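Local coordinates for WbbM protein (Klebsiella pneumoniae, PDB 6U4B) that is a bifunctional glycosyltransferase, an O-antigen polymerase that probably builds the polysaccharide with two transferase modules in each chain of a trimer, at residues 35-40 / 286-291; 104-109 / 281-286; 337-342 / 364-369. All blocks are in the same frame, centred on the assembly; numbering follows the deposited sequence.

Contact 1 (35-40 / 286-291); sequences HHKPSA and SNETFN
Lys37 and Glu288 meet obliquely in the one charged pair across this contact: CE of Lys37 lies 3.3 Å from OE1 of Glu288, while NZ of Lys37 is 3.7 Å from the same oxygen, a long salt bridge. The lysine is the lesser partner, because OE2 of Glu288 is taken by the guanidinium of Arg104 and the hydroxyl of Tyr103. Within the 35-40 loop, ND1 of His35 donates in its ring plane to OG of Ser39 (2.7 Å, 172°). Ser39 OG in turn donates to Lys37 O, a relay that probably helps to hold the loop; with chi1 47° the hydroxyl is turned back to both partners. The backbones approach most closely at Thr289 O, which takes a CA-H...O contact from Ser39 CA (3.3 Å) and has Ala40 N at 2.9 Å. The methyl of Ala40 sits 3.3 Å from OG1 of Thr289. Apolar packing is carried by Pro38, whose CB lies 3.6 Å from CD1 of Phe290, with Ser39 N at the edge of that ring. The two loops leave strands 29-35 and 277-285 of one sheet, and the 286-291 loop runs on toward strand 302-309 of the glycosyltransferase family 8 region.

Contact 2 (104-109 / 281-286); sequences RRHLNF and QRTFVS
The carbonyl oxygen of Val285 is gripped twice by one side chain: Arg104 NE donates to Val285 O at 2.9 Å, and Arg104 NH1 adds a weak bond to the same oxygen at 3.1 Å. The oxygen lies at the edge of the guanidinium, 19° out of its plane, and a bend at chi3 (64°) turns the arginine end back to reach it. Arg104 O in turn accepts from Val285 N. Next along the chain, the side chain of Arg105 runs beside that of Phe284, pointing the same way, with CE2 of the phenyl ring over one guanidinium face 3.6 Å from Arg105 NH2; the planes are 48° apart, so this is no flat stack. His106 and Thr283 are joined by two bonds, Thr283 N to His106 O and His106 N to Thr283 OG1 (3.1 Å). That hydroxyl, and ND1 of His106, also bond to Tyr132 OH, which ties both residues to helix 130-135. At the far end Asn108 N donates to Gln281 O, and their side chains lie alongside each other, Asn108 ND2 reaching Gln281 OE1 at 3.2 Å. Gln281 NE2 turns instead to Glu117 and Phe115, while Asn108 OD1 meets Ser110. Strand 277-285 pairs in parallel with strands 122-125 and 152-159 in the mixed sheet of the N-terminal half. The arrangement is that of an extended loop running antiparallel along a sheet strand, with one isolated beta bridge, Leu107 with Arg282.

Contact 3 (337-342 / 364-369); sequences VLENKV and FFDVNA
Val337 and Phe364 lie side by side, pointing the same way, with Val337 CB 3.6 Å from Phe364 CD1. Their parallel strands are held by Phe365 N to Val337 O (2.9 Å) and Glu339 N to Phe365 O (2.8 Å); Val367 N, opening the 3-10 segment, adds a third bond to Glu339 O. Leu338, on the other sheet face, packs its CB 3.8 Å from Val367 CG2. Further along, the side chains of Asn340 and Asn368 cross at about a right angle, and Asn368 ND2 donates to Asn340 OD1 (3.2 Å) from above its carbonyl plane. Asp366 OD2 positions that amide, taking Asn368 ND2 on its syn lone pair; its bond from Asn368 N makes an Asx turn. Glu339, bent at chi2 (92°), curls back so that OE2 accepts from Val342 N. Helix 344-352 links the strands as a beta-alpha-beta unit and covers Phe364. Glu339 OE1 and Asp366 OD2 are 4.2 Å apart. A water accepting from Lys341 N lies near both carboxylates, its bond to Asp366 OD2 weak, and may screen them; Asn59 ND2 also donates to Glu339 OE1. The nearby charge could raise proton affinity, but the N-H donors on both acids probably offset this.

From the N terminus, the loop after strand 29-35 supplies the first half of contact 1, whose partner comes some 250 residues later, so that contact closes a loop around most of the DUF4422 region. Contact 2 is nested inside it, and the two share Ser286 and are joined by the salt bridge from Arg104 NH2 to Glu288 OE2 (2.9 Å). Contact 3 follows in series, closing a short loop within the glycosyltransferase family 8 region. It nevertheless touches contact 1: Phe290 meets Phe365, and Pro38 packs on Ala369. Contact 1 thus packs loops of the N-terminal sheet against the strand pair of contact 3, whereas contacts 2 and 3 stay about 12 Å apart at their nearest atoms.

Contact 1 (35-40 / 286-291)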
ATOM      1  N   HIS A  35      23.578  29.662 -17.551  1.00 40.29           N
ATOM      2  CA  HIS A  35      24.204  28.381 -17.270  1.00 44.41           C
ATOM      3  C   HIS A  35      23.183  27.264 -17.446  1.00 43.40           C
ATOM      4  O   HIS A  35      21.994  27.437 -17.163  1.00 46.62           O
ATOM      5  CB  HIS A  35      24.775  28.337 -15.848  1.00 43.63           C
ATOM      6  CG  HIS A  35      25.696  29.474 -15.522  1.00 47.83           C
ATOM      7  ND1 HIS A  35      27.057  29.311 -15.375  1.00 45.21           N
ATOM      8  CD2 HIS A  35      25.449  30.788 -15.301  1.00 45.93           C
ATOM      9  CE1 HIS A  35      27.610  30.474 -15.081  1.00 47.21           C
ATOM     10  NE2 HIS A  35      26.655  31.387 -15.030  1.00 46.50           N
ATOM     11  N   HIS A  36      23.660  26.113 -17.921  1.00 43.66           N
ATOM     12  CA  HIS A  36      22.834  24.923 -18.067  1.00 50.95           C
ATOM     13  C   HIS A  36      23.416  23.715 -17.348  1.00 49.10           C
ATOM     14  O   HIS A  36      22.787  22.649 -17.343  1.00 47.65           O
ATOM     15  CB  HIS A  36      22.628  24.593 -19.553  1.00 54.92           C
ATOM     16  CG  HIS A  36      23.855  24.074 -20.235  1.00 65.14           C
ATOM     17  ND1 HIS A  36      24.879  24.894 -20.657  1.00 69.07           N
ATOM     18  CD2 HIS A  36      24.220  22.813 -20.570  1.00 69.56           C
ATOM     19  CE1 HIS A  36      25.823  24.161 -21.221  1.00 71.12           C
ATOM     20  NE2 HIS A  36      25.448  22.895 -21.181  1.00 71.52           N
ATOM     21  N   LYS A  37      24.592  23.847 -16.750  1.00 48.62           N
ATOM     22  CA  LYS A  37      25.211  22.776 -15.983  1.00 50.91           C
ATOM     23  C   LYS A  37      26.119  23.421 -14.947  1.00 50.38           C
ATOM     24  O   LYS A  37      26.368  24.629 -14.999  1.00 53.78           O
ATOM     25  CB  LYS A  37      25.998  21.819 -16.888  1.00 52.36           C
ATOM     26  CG  LYS A  37      27.162  22.445 -17.631  1.00 57.09           C
ATOM     27  CD  LYS A  37      28.081  21.359 -18.172  1.00 64.84           C
ATOM     28  CE  LYS A  37      28.703  21.755 -19.502  1.00 67.09           C
ATOM     29  NZ  LYS A  37      29.579  20.669 -20.029  1.00 70.04           N
ATOM     30  N   PRO A  38      26.607  22.636 -13.964  1.00 44.17           N
ATOM     31  CA  PRO A  38      27.579  23.195 -13.010  1.00 50.13           C
ATOM     32  C   PRO A  38      28.768  23.834 -13.709  1.00 51.31           C
ATOM     33  O   PRO A  38      29.514  23.163 -14.428  1.00 52.82           O
ATOM     34  CB  PRO A  38      27.998  21.973 -12.185  1.00 53.69           C
ATOM     35  CG  PRO A  38      26.793  21.089 -12.221  1.00 52.16           C
ATOM     36  CD  PRO A  38      26.193  21.273 -13.585  1.00 48.45           C
ATOM     37  N   SER A  39      28.940  25.140 -13.516  1.00 52.16           N
ATOM     38  CA  SER A  39      29.964  25.893 -14.220  1.00 48.67           C
ATOM     39  C   SER A  39      30.314  27.131 -13.411  1.00 50.25           C
ATOM     40  O   SER A  39      29.486  27.651 -12.657  1.00 50.39           O
ATOM     41  CB  SER A  39      29.500  26.279 -15.630  1.00 48.72           C
ATOM     42  OG  SER A  39      28.191  26.821 -15.603  1.00 48.78           O
ATOM     43  N   ALA A  40      31.546  27.605 -13.590  1.00 49.15           N
ATOM     44  CA  ALA A  40      32.099  28.645 -12.729  1.00 43.14           C
ATOM     45  C   ALA A  40      31.295  29.936 -12.815  1.00 49.86           C
ATOM     46  O   ALA A  40      30.826  30.332 -13.886  1.00 47.52           O
ATOM     47  CB  ALA A  40      33.557  28.913 -13.101  1.00 46.78           C
ATOM     48  N   SER A 286      38.634  28.500 -21.970  1.00 71.63           N
ATOM     49  CA  SER A 286      38.885  27.204 -22.590  1.00 75.79           C
ATOM     50  C   SER A 286      38.746  26.033 -21.625  1.00 77.09           C
ATOM     51  O   SER A 286      38.550  24.901 -22.079  1.00 78.13           O
ATOM     52  CB  SER A 286      40.278  27.192 -23.225  1.00 82.28           C
ATOM     53  OG  SER A 286      41.236  27.783 -22.365  1.00 86.60           O
ATOM     54  N   ASN A 287      38.838  26.267 -20.317  1.00 76.22           N
ATOM     55  CA  ASN A 287      38.744  25.205 -19.322  1.00 77.73           C
ATOM     56  C   ASN A 287      37.573  25.489 -18.393  1.00 72.50           C
ATOM     57  O   ASN A 287      37.579  26.489 -17.667  1.00 69.24           O
ATOM     58  CB  ASN A 287      40.045  25.077 -18.525  1.00 81.21           C
ATOM     59  CG  ASN A 287      41.195  24.557 -19.364  1.00 87.37           C
ATOM     60  OD1 ASN A 287      41.018  23.665 -20.194  1.00 89.25           O
ATOM     61  ND2 ASN A 287      42.383  25.113 -19.151  1.00 91.73           N
ATOM     62  N   GLU A 288      36.580  24.607 -18.407  1.00 75.88           N
ATOM     63  CA  GLU A 288      35.428  24.762 -17.532  1.00 72.19           C
ATOM     64  C   GLU A 288      35.775  24.296 -16.125  1.00 68.15           C
ATOM     65  O   GLU A 288      36.434  23.268 -15.940  1.00 68.65           O
ATOM     66  CB  GLU A 288      34.235  23.974 -18.072  1.00 76.21           C
ATOM     67  CG  GLU A 288      32.886  24.524 -17.643  1.00 80.06           C
ATOM     68  CD  GLU A 288      31.729  23.802 -18.304  1.00 87.65           C
ATOM     69  OE1 GLU A 288      31.070  22.984 -17.627  1.00 87.63           O
ATOM     70  OE2 GLU A 288      31.488  24.046 -19.507  1.00 89.62           O
ATOM     71  N   THR A 289      35.343  25.070 -15.134  1.00 68.20           N
ATOM     72  CA  THR A 289      35.515  24.735 -13.725  1.00 67.41           C
ATOM     73  C   THR A 289      34.174  24.893 -13.018  1.00 64.35           C
ATOM     74  O   THR A 289      33.163  25.250 -13.630  1.00 66.92           O
ATOM     75  CB  THR A 289      36.589  25.614 -13.070  1.00 65.37           C
ATOM     76  OG1 THR A 289      36.193  26.987 -13.156  1.00 63.17           O
ATOM     77  CG2 THR A 289      37.934  25.438 -13.767  1.00 65.37           C
ATOM     78  N   PHE A 290      34.163  24.617 -11.714  1.00 61.04           N
ATOM     79  CA  PHE A 290      32.977  24.816 -10.892  1.00 56.22           C
ATOM     80  C   PHE A 290      33.394  25.386  -9.548  1.00 56.52           C
ATOM     81  O   PHE A 290      34.284  24.841  -8.889  1.00 53.13           O
ATOM     82  CB  PHE A 290      32.203  23.508 -10.693  1.00 56.50           C
ATOM     83  CG  PHE A 290      31.093  23.612  -9.687  1.00 57.08           C
ATOM     84  CD1 PHE A 290      29.888  24.214 -10.020  1.00 56.52           C
ATOM     85  CD2 PHE A 290      31.262  23.113  -8.402  1.00 57.99           C
ATOM     86  CE1 PHE A 290      28.868  24.313  -9.092  1.00 55.40           C
ATOM     87  CE2 PHE A 290      30.250  23.209  -7.467  1.00 53.26           C
ATOM     88  CZ  PHE A 290      29.049  23.809  -7.810  1.00 52.76           C
ATOM     89  N   ASN A 291      32.737  26.478  -9.144  1.00 55.78           N
ATOM     90  CA  ASN A 291      33.068  27.169  -7.903  1.00 59.16           C
ATOM     91  C   ASN A 291      31.842  27.477  -7.052  1.00 58.75           C
ATOM     92  O   ASN A 291      31.967  28.185  -6.044  1.00 60.25           O
ATOM     93  CB  ASN A 291      33.843  28.468  -8.195  1.00 61.31           C
ATOM     94  CG  ASN A 291      33.006  29.505  -8.945  1.00 61.26           C
ATOM     95  OD1 ASN A 291      31.940  29.198  -9.493  1.00 60.74           O
ATOM     96  ND2 ASN A 291      33.500  30.733  -8.990  1.00 58.72           N
TER

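Contact 2 (104-109 / 281-286)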
ATOM      1  N   ARG A 104      30.709  30.925 -20.443  1.00 49.32           N
ATOM      2  CA  ARG A 104      32.137  30.869 -20.732  1.00 56.50           C
ATOM      3  C   ARG A 104      32.555  31.884 -21.790  1.00 51.77           C
ATOM      4  O   ARG A 104      33.695  31.842 -22.262  1.00 52.03           O
ATOM      5  CB  ARG A 104      32.542  29.455 -21.159  1.00 61.07           C
ATOM      6  CG  ARG A 104      32.915  28.558 -19.996  1.00 71.00           C
ATOM      7  CD  ARG A 104      32.970  27.097 -20.403  1.00 75.75           C
ATOM      8  NE  ARG A 104      34.008  26.818 -21.388  1.00 78.81           N
ATOM      9  CZ  ARG A 104      34.280  25.601 -21.848  1.00 80.59           C
ATOM     10  NH1 ARG A 104      35.242  25.426 -22.744  1.00 80.01           N
ATOM     11  NH2 ARG A 104      33.588  24.559 -21.409  1.00 80.86           N
ATOM     12  N   ARG A 105      31.655  32.783 -22.184  1.00 49.93           N
ATOM     13  CA  ARG A 105      31.962  33.849 -23.130  1.00 53.60           C
ATOM     14  C   ARG A 105      31.419  35.150 -22.563  1.00 46.90           C
ATOM     15  O   ARG A 105      30.224  35.246 -22.260  1.00 45.28           O
ATOM     16  CB  ARG A 105      31.360  33.562 -24.510  1.00 53.84           C
ATOM     17  CG  ARG A 105      31.998  32.390 -25.235  1.00 58.76           C
ATOM     18  CD  ARG A 105      31.106  31.897 -26.360  1.00 66.72           C
ATOM     19  NE  ARG A 105      31.785  30.936 -27.226  1.00 77.77           N
ATOM     20  CZ  ARG A 105      31.779  29.620 -27.039  1.00 84.11           C
ATOM     21  NH1 ARG A 105      31.132  29.093 -26.007  1.00 83.13           N
ATOM     22  NH2 ARG A 105      32.425  28.828 -27.885  1.00 89.35           N
ATOM     23  N   HIS A 106      32.291  36.139 -22.408  1.00 46.09           N
ATOM     24  CA  HIS A 106      31.944  37.394 -21.757  1.00 50.42           C
ATOM     25  C   HIS A 106      32.406  38.561 -22.623  1.00 56.03           C
ATOM     26  O   HIS A 106      32.985  38.379 -23.699  1.00 51.27           O
ATOM     27  CB  HIS A 106      32.565  37.468 -20.355  1.00 51.87           C
ATOM     28  CG  HIS A 106      32.198  36.315 -19.475  1.00 54.81           C
ATOM     29  ND1 HIS A 106      33.139  35.517 -18.860  1.00 57.24           N
ATOM     30  CD2 HIS A 106      30.991  35.825 -19.104  1.00 53.96           C
ATOM     31  CE1 HIS A 106      32.528  34.584 -18.151  1.00 57.64           C
ATOM     32  NE2 HIS A 106      31.224  34.749 -18.282  1.00 53.87           N
ATOM     33  N   LEU A 107      32.153  39.773 -22.138  1.00 56.26           N
ATOM     34  CA  LEU A 107      32.576  40.992 -22.809  1.00 57.57           C
ATOM     35  C   LEU A 107      33.739  41.621 -22.053  1.00 60.81           C
ATOM     36  O   LEU A 107      33.792  41.577 -20.820  1.00 60.12           O
ATOM     37  CB  LEU A 107      31.425  41.991 -22.909  1.00 55.18           C
ATOM     38  CG  LEU A 107      30.205  41.585 -23.737  1.00 54.44           C
ATOM     39  CD1 LEU A 107      29.052  42.530 -23.444  1.00 43.75           C
ATOM     40  CD2 LEU A 107      30.535  41.581 -25.219  1.00 54.28           C
ATOM     41  N   ASN A 108      34.668  42.205 -22.803  1.00 55.20           N
ATOM     42  CA  ASN A 108      35.800  42.923 -22.233  1.00 56.40           C
ATOM     43  C   ASN A 108      35.379  44.371 -22.006  1.00 59.16           C
ATOM     44  O   ASN A 108      35.195  45.130 -22.962  1.00 65.07           O
ATOM     45  CB  ASN A 108      37.009  42.827 -23.160  1.00 59.12           C
ATOM     46  CG  ASN A 108      38.196  43.640 -22.673  1.00 70.03           C
ATOM     47  OD1 ASN A 108      38.203  44.157 -21.555  1.00 71.18           O
ATOM     48  ND2 ASN A 108      39.216  43.745 -23.515  1.00 71.91           N
ATOM     49  N   PHE A 109      35.224  44.749 -20.741  1.00 60.05           N
ATOM     50  CA  PHE A 109      34.827  46.102 -20.373  1.00 62.28           C
ATOM     51  C   PHE A 109      36.010  47.008 -20.059  1.00 66.49           C
ATOM     52  O   PHE A 109      35.800  48.180 -19.731  1.00 70.25           O
ATOM     53  CB  PHE A 109      33.884  46.063 -19.162  1.00 61.00           C
ATOM     54  CG  PHE A 109      32.649  45.239 -19.377  1.00 62.73           C
ATOM     55  CD1 PHE A 109      32.603  43.915 -18.971  1.00 50.79           C
ATOM     56  CD2 PHE A 109      31.532  45.788 -19.985  1.00 60.43           C
ATOM     57  CE1 PHE A 109      31.467  43.156 -19.167  1.00 62.34           C
ATOM     58  CE2 PHE A 109      30.392  45.033 -20.185  1.00 58.49           C
ATOM     59  CZ  PHE A 109      30.358  43.714 -19.775  1.00 61.27           C
ATOM     60  N   GLN A 281      35.506  43.698 -27.098  1.00 62.93           N
ATOM     61  CA  GLN A 281      36.059  42.402 -27.464  1.00 63.89           C
ATOM     62  C   GLN A 281      35.291  41.276 -26.776  1.00 60.87           C
ATOM     63  O   GLN A 281      34.693  41.461 -25.713  1.00 53.27           O
ATOM     64  CB  GLN A 281      37.541  42.321 -27.089  1.00 58.62           C
ATOM     65  CG  GLN A 281      38.449  43.310 -27.815  1.00 61.11           C
ATOM     66  CD  GLN A 281      39.919  43.068 -27.519  1.00 69.97           C
ATOM     67  OE1 GLN A 281      40.416  43.417 -26.448  1.00 68.28           O
ATOM     68  NE2 GLN A 281      40.620  42.459 -28.467  1.00 71.04           N
ATOM     69  N   ARG A 282      35.314  40.100 -27.398  1.00 61.17           N
ATOM     70  CA  ARG A 282      34.725  38.892 -26.838  1.00 58.18           C
ATOM     71  C   ARG A 282      35.806  38.042 -26.187  1.00 57.62           C
ATOM     72  O   ARG A 282      36.939  37.982 -26.667  1.00 60.44           O
ATOM     73  CB  ARG A 282      34.016  38.059 -27.911  1.00 60.36           C
ATOM     74  CG  ARG A 282      32.914  38.783 -28.649  1.00 66.03           C
ATOM     75  CD  ARG A 282      32.165  37.850 -29.598  1.00 70.25           C
ATOM     76  NE  ARG A 282      32.889  37.603 -30.844  1.00 78.48           N
ATOM     77  CZ  ARG A 282      32.783  38.359 -31.934  1.00 88.33           C
ATOM     78  NH1 ARG A 282      31.985  39.419 -31.937  1.00 87.48           N
ATOM     79  NH2 ARG A 282      33.477  38.060 -33.024  1.00 93.72           N
ATOM     80  N   THR A 283      35.447  37.377 -25.093  1.00 54.77           N
ATOM     81  CA  THR A 283      36.350  36.453 -24.423  1.00 61.10           C
ATOM     82  C   THR A 283      35.831  35.025 -24.538  1.00 64.09           C
ATOM     83  O   THR A 283      34.645  34.783 -24.782  1.00 64.24           O
ATOM     84  CB  THR A 283      36.533  36.813 -22.942  1.00 59.08           C
ATOM     85  OG1 THR A 283      35.395  36.373 -22.189  1.00 56.64           O
ATOM     86  CG2 THR A 283      36.704  38.317 -22.768  1.00 60.15           C
ATOM     87  N   PHE A 284      36.745  34.074 -24.364  1.00 63.94           N
ATOM     88  CA  PHE A 284      36.389  32.666 -24.285  1.00 62.23           C
ATOM     89  C   PHE A 284      37.246  31.989 -23.228  1.00 67.54           C
ATOM     90  O   PHE A 284      38.456  32.219 -23.153  1.00 69.21           O
ATOM     91  CB  PHE A 284      36.563  31.940 -25.627  1.00 60.26           C
ATOM     92  CG  PHE A 284      36.310  30.458 -25.542  1.00 65.60           C
ATOM     93  CD1 PHE A 284      37.355  29.553 -25.643  1.00 69.98           C
ATOM     94  CD2 PHE A 284      35.029  29.970 -25.333  1.00 61.95           C
ATOM     95  CE1 PHE A 284      37.125  28.191 -25.555  1.00 69.17           C
ATOM     96  CE2 PHE A 284      34.793  28.608 -25.243  1.00 64.38           C
ATOM     97  CZ  PHE A 284      35.843  27.719 -25.355  1.00 66.98           C
ATOM     98  N   VAL A 285      36.605  31.150 -22.419  1.00 64.81           N
ATOM     99  CA  VAL A 285      37.255  30.404 -21.349  1.00 68.62           C
ATOM    100  C   VAL A 285      37.390  28.959 -21.809  1.00 68.51           C
ATOM    101  O   VAL A 285      36.384  28.268 -22.009  1.00 62.41           O
ATOM    102  CB  VAL A 285      36.461  30.501 -20.038  1.00 66.17           C
ATOM    103  CG1 VAL A 285      37.123  29.676 -18.955  1.00 67.43           C
ATOM    104  CG2 VAL A 285      36.337  31.955 -19.613  1.00 69.24           C
ATOM    105  N   SER A 286      38.634  28.500 -21.970  1.00 71.63           N
ATOM    106  CA  SER A 286      38.885  27.204 -22.590  1.00 75.79           C
ATOM    107  C   SER A 286      38.746  26.033 -21.625  1.00 77.09           C
ATOM    108  O   SER A 286      38.550  24.901 -22.079  1.00 78.13           O
ATOM    109  CB  SER A 286      40.278  27.192 -23.225  1.00 82.28           C
ATOM    110  OG  SER A 286      41.236  27.783 -22.365  1.00 86.60           O
TER

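Contact 3 (337-342 / 364-369)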
ATOM      1  N   VAL A 337      20.920  14.694  -3.410  1.00 33.09           N
ATOM      2  CA  VAL A 337      21.518  13.509  -4.012  1.00 38.05           C
ATOM      3  C   VAL A 337      22.610  13.951  -4.975  1.00 43.91           C
ATOM      4  O   VAL A 337      22.339  14.659  -5.954  1.00 39.49           O
ATOM      5  CB  VAL A 337      20.465  12.652  -4.731  1.00 39.98           C
ATOM      6  CG1 VAL A 337      21.147  11.598  -5.592  1.00 39.64           C
ATOM      7  CG2 VAL A 337      19.526  11.999  -3.718  1.00 36.57           C
ATOM      8  N   LEU A 338      23.847  13.542  -4.696  1.00 38.85           N
ATOM      9  CA  LEU A 338      24.952  13.724  -5.633  1.00 40.24           C
ATOM     10  C   LEU A 338      24.846  12.614  -6.668  1.00 39.55           C
ATOM     11  O   LEU A 338      25.327  11.500  -6.449  1.00 41.09           O
ATOM     12  CB  LEU A 338      26.291  13.684  -4.906  1.00 39.64           C
ATOM     13  CG  LEU A 338      26.379  14.580  -3.668  1.00 37.33           C
ATOM     14  CD1 LEU A 338      27.734  14.433  -2.985  1.00 38.47           C
ATOM     15  CD2 LEU A 338      26.118  16.022  -4.052  1.00 37.70           C
ATOM     16  N   GLU A 339      24.207  12.911  -7.796  1.00 38.19           N
ATOM     17  CA  GLU A 339      23.826  11.891  -8.760  1.00 39.31           C
ATOM     18  C   GLU A 339      24.877  11.751  -9.851  1.00 41.33           C
ATOM     19  O   GLU A 339      25.458  12.740 -10.308  1.00 44.33           O
ATOM     20  CB  GLU A 339      22.461  12.206  -9.380  1.00 35.10           C
ATOM     21  CG  GLU A 339      22.356  13.555 -10.084  1.00 36.32           C
ATOM     22  CD  GLU A 339      22.678  13.473 -11.568  1.00 43.73           C
ATOM     23  OE1 GLU A 339      23.045  14.513 -12.154  1.00 46.63           O
ATOM     24  OE2 GLU A 339      22.570  12.371 -12.147  1.00 44.69           O
ATOM     25  N   ASN A 340      25.124  10.511 -10.257  1.00 43.15           N
ATOM     26  CA  ASN A 340      26.048  10.177 -11.337  1.00 42.62           C
ATOM     27  C   ASN A 340      25.225   9.555 -12.464  1.00 47.49           C
ATOM     28  O   ASN A 340      25.081   8.334 -12.551  1.00 50.34           O
ATOM     29  CB  ASN A 340      27.150   9.233 -10.847  1.00 43.40           C
ATOM     30  CG  ASN A 340      28.098   8.808 -11.958  1.00 46.63           C
ATOM     31  OD1 ASN A 340      28.183   9.454 -13.004  1.00 47.94           O
ATOM     32  ND2 ASN A 340      28.815   7.712 -11.734  1.00 45.77           N
ATOM     33  N   LYS A 341      24.682  10.419 -13.327  1.00 43.70           N
ATOM     34  CA  LYS A 341      23.920  10.003 -14.502  1.00 41.82           C
ATOM     35  C   LYS A 341      22.736   9.115 -14.122  1.00 46.39           C
ATOM     36  O   LYS A 341      22.469   8.092 -14.758  1.00 45.38           O
ATOM     37  CB  LYS A 341      24.824   9.316 -15.526  1.00 44.14           C
ATOM     38  CG  LYS A 341      25.904  10.239 -16.086  1.00 53.76           C
ATOM     39  CD  LYS A 341      26.868   9.494 -16.988  1.00 59.18           C
ATOM     40  CE  LYS A 341      28.034  10.381 -17.403  1.00 68.62           C
ATOM     41  NZ  LYS A 341      27.604  11.527 -18.256  1.00 72.27           N
ATOM     42  N   VAL A 342      22.020   9.512 -13.072  1.00 44.53           N
ATOM     43  CA  VAL A 342      20.742   8.886 -12.765  1.00 44.27           C
ATOM     44  C   VAL A 342      19.730   9.304 -13.821  1.00 49.21           C
ATOM     45  O   VAL A 342      19.683  10.471 -14.237  1.00 44.35           O
ATOM     46  CB  VAL A 342      20.277   9.269 -11.351  1.00 42.39           C
ATOM     47  CG1 VAL A 342      18.957   8.587 -11.017  1.00 44.67           C
ATOM     48  CG2 VAL A 342      21.340   8.897 -10.331  1.00 44.03           C
ATOM     49  N   PHE A 364      18.922  17.420  -6.714  1.00 37.42           N
ATOM     50  CA  PHE A 364      19.976  16.648  -7.356  1.00 40.72           C
ATOM     51  C   PHE A 364      21.112  17.566  -7.778  1.00 44.52           C
ATOM     52  O   PHE A 364      20.879  18.694  -8.227  1.00 44.59           O
ATOM     53  CB  PHE A 364      19.450  15.895  -8.581  1.00 41.61           C
ATOM     54  CG  PHE A 364      18.491  14.791  -8.247  1.00 42.94           C
ATOM     55  CD1 PHE A 364      18.957  13.535  -7.897  1.00 42.16           C
ATOM     56  CD2 PHE A 364      17.124  15.008  -8.286  1.00 46.08           C
ATOM     57  CE1 PHE A 364      18.074  12.513  -7.585  1.00 47.07           C
ATOM     58  CE2 PHE A 364      16.235  13.991  -7.977  1.00 48.30           C
ATOM     59  CZ  PHE A 364      16.712  12.743  -7.627  1.00 47.71           C
ATOM     60  N   PHE A 365      22.338  17.072  -7.639  1.00 42.10           N
ATOM     61  CA  PHE A 365      23.522  17.764  -8.126  1.00 44.45           C
ATOM     62  C   PHE A 365      24.399  16.766  -8.863  1.00 41.49           C
ATOM     63  O   PHE A 365      24.654  15.668  -8.357  1.00 43.17           O
ATOM     64  CB  PHE A 365      24.304  18.417  -6.981  1.00 43.31           C
ATOM     65  CG  PHE A 365      25.503  19.199  -7.440  1.00 43.81           C
ATOM     66  CD1 PHE A 365      25.351  20.464  -7.988  1.00 42.45           C
ATOM     67  CD2 PHE A 365      26.778  18.668  -7.333  1.00 42.99           C
ATOM     68  CE1 PHE A 365      26.452  21.189  -8.420  1.00 45.91           C
ATOM     69  CE2 PHE A 365      27.886  19.389  -7.764  1.00 45.54           C
ATOM     70  CZ  PHE A 365      27.721  20.651  -8.306  1.00 42.12           C
ATOM     71  N   ASP A 366      24.842  17.139 -10.062  1.00 37.87           N
ATOM     72  CA  ASP A 366      25.735  16.293 -10.844  1.00 42.50           C
ATOM     73  C   ASP A 366      27.057  16.114 -10.107  1.00 47.80           C
ATOM     74  O   ASP A 366      27.861  17.049 -10.025  1.00 45.16           O
ATOM     75  CB  ASP A 366      25.966  16.897 -12.231  1.00 43.24           C
ATOM     76  CG  ASP A 366      26.744  15.971 -13.156  1.00 48.08           C
ATOM     77  OD1 ASP A 366      26.859  16.295 -14.357  1.00 48.99           O
ATOM     78  OD2 ASP A 366      27.224  14.913 -12.697  1.00 44.67           O
ATOM     79  N   VAL A 367      27.292  14.910  -9.577  1.00 45.99           N
ATOM     80  CA  VAL A 367      28.501  14.652  -8.804  1.00 47.28           C
ATOM     81  C   VAL A 367      29.757  14.837  -9.645  1.00 50.19           C
ATOM     82  O   VAL A 367      30.827  15.137  -9.104  1.00 48.53           O
ATOM     83  CB  VAL A 367      28.440  13.236  -8.190  1.00 43.04           C
ATOM     84  CG1 VAL A 367      28.690  12.172  -9.253  1.00 41.87           C
ATOM     85  CG2 VAL A 367      29.424  13.100  -7.028  1.00 43.42           C
ATOM     86  N   ASN A 368      29.648  14.697 -10.969  1.00 45.56           N
ATOM     87  CA  ASN A 368      30.817  14.736 -11.838  1.00 53.10           C
ATOM     88  C   ASN A 368      31.437  16.123 -11.947  1.00 53.68           C
ATOM     89  O   ASN A 368      32.552  16.241 -12.466  1.00 52.85           O
ATOM     90  CB  ASN A 368      30.443  14.214 -13.224  1.00 58.14           C
ATOM     91  CG  ASN A 368      29.986  12.767 -13.189  1.00 61.60           C
ATOM     92  OD1 ASN A 368      30.790  11.860 -12.972  1.00 60.94           O
ATOM     93  ND2 ASN A 368      28.691  12.546 -13.392  1.00 56.89           N
ATOM     94  N   ALA A 369      30.758  17.165 -11.461  1.00 49.75           N
ATOM     95  CA  ALA A 369      31.369  18.487 -11.412  1.00 50.96           C
ATOM     96  C   ALA A 369      32.557  18.531 -10.459  1.00 53.41           C
ATOM     97  O   ALA A 369      33.362  19.465 -10.534  1.00 47.86           O
ATOM     98  CB  ALA A 369      30.335  19.532 -10.998  1.00 45.36           C
TER
HETATM   99  O   HOH W   1      25.198  13.265 -13.575  1.00 38.88           O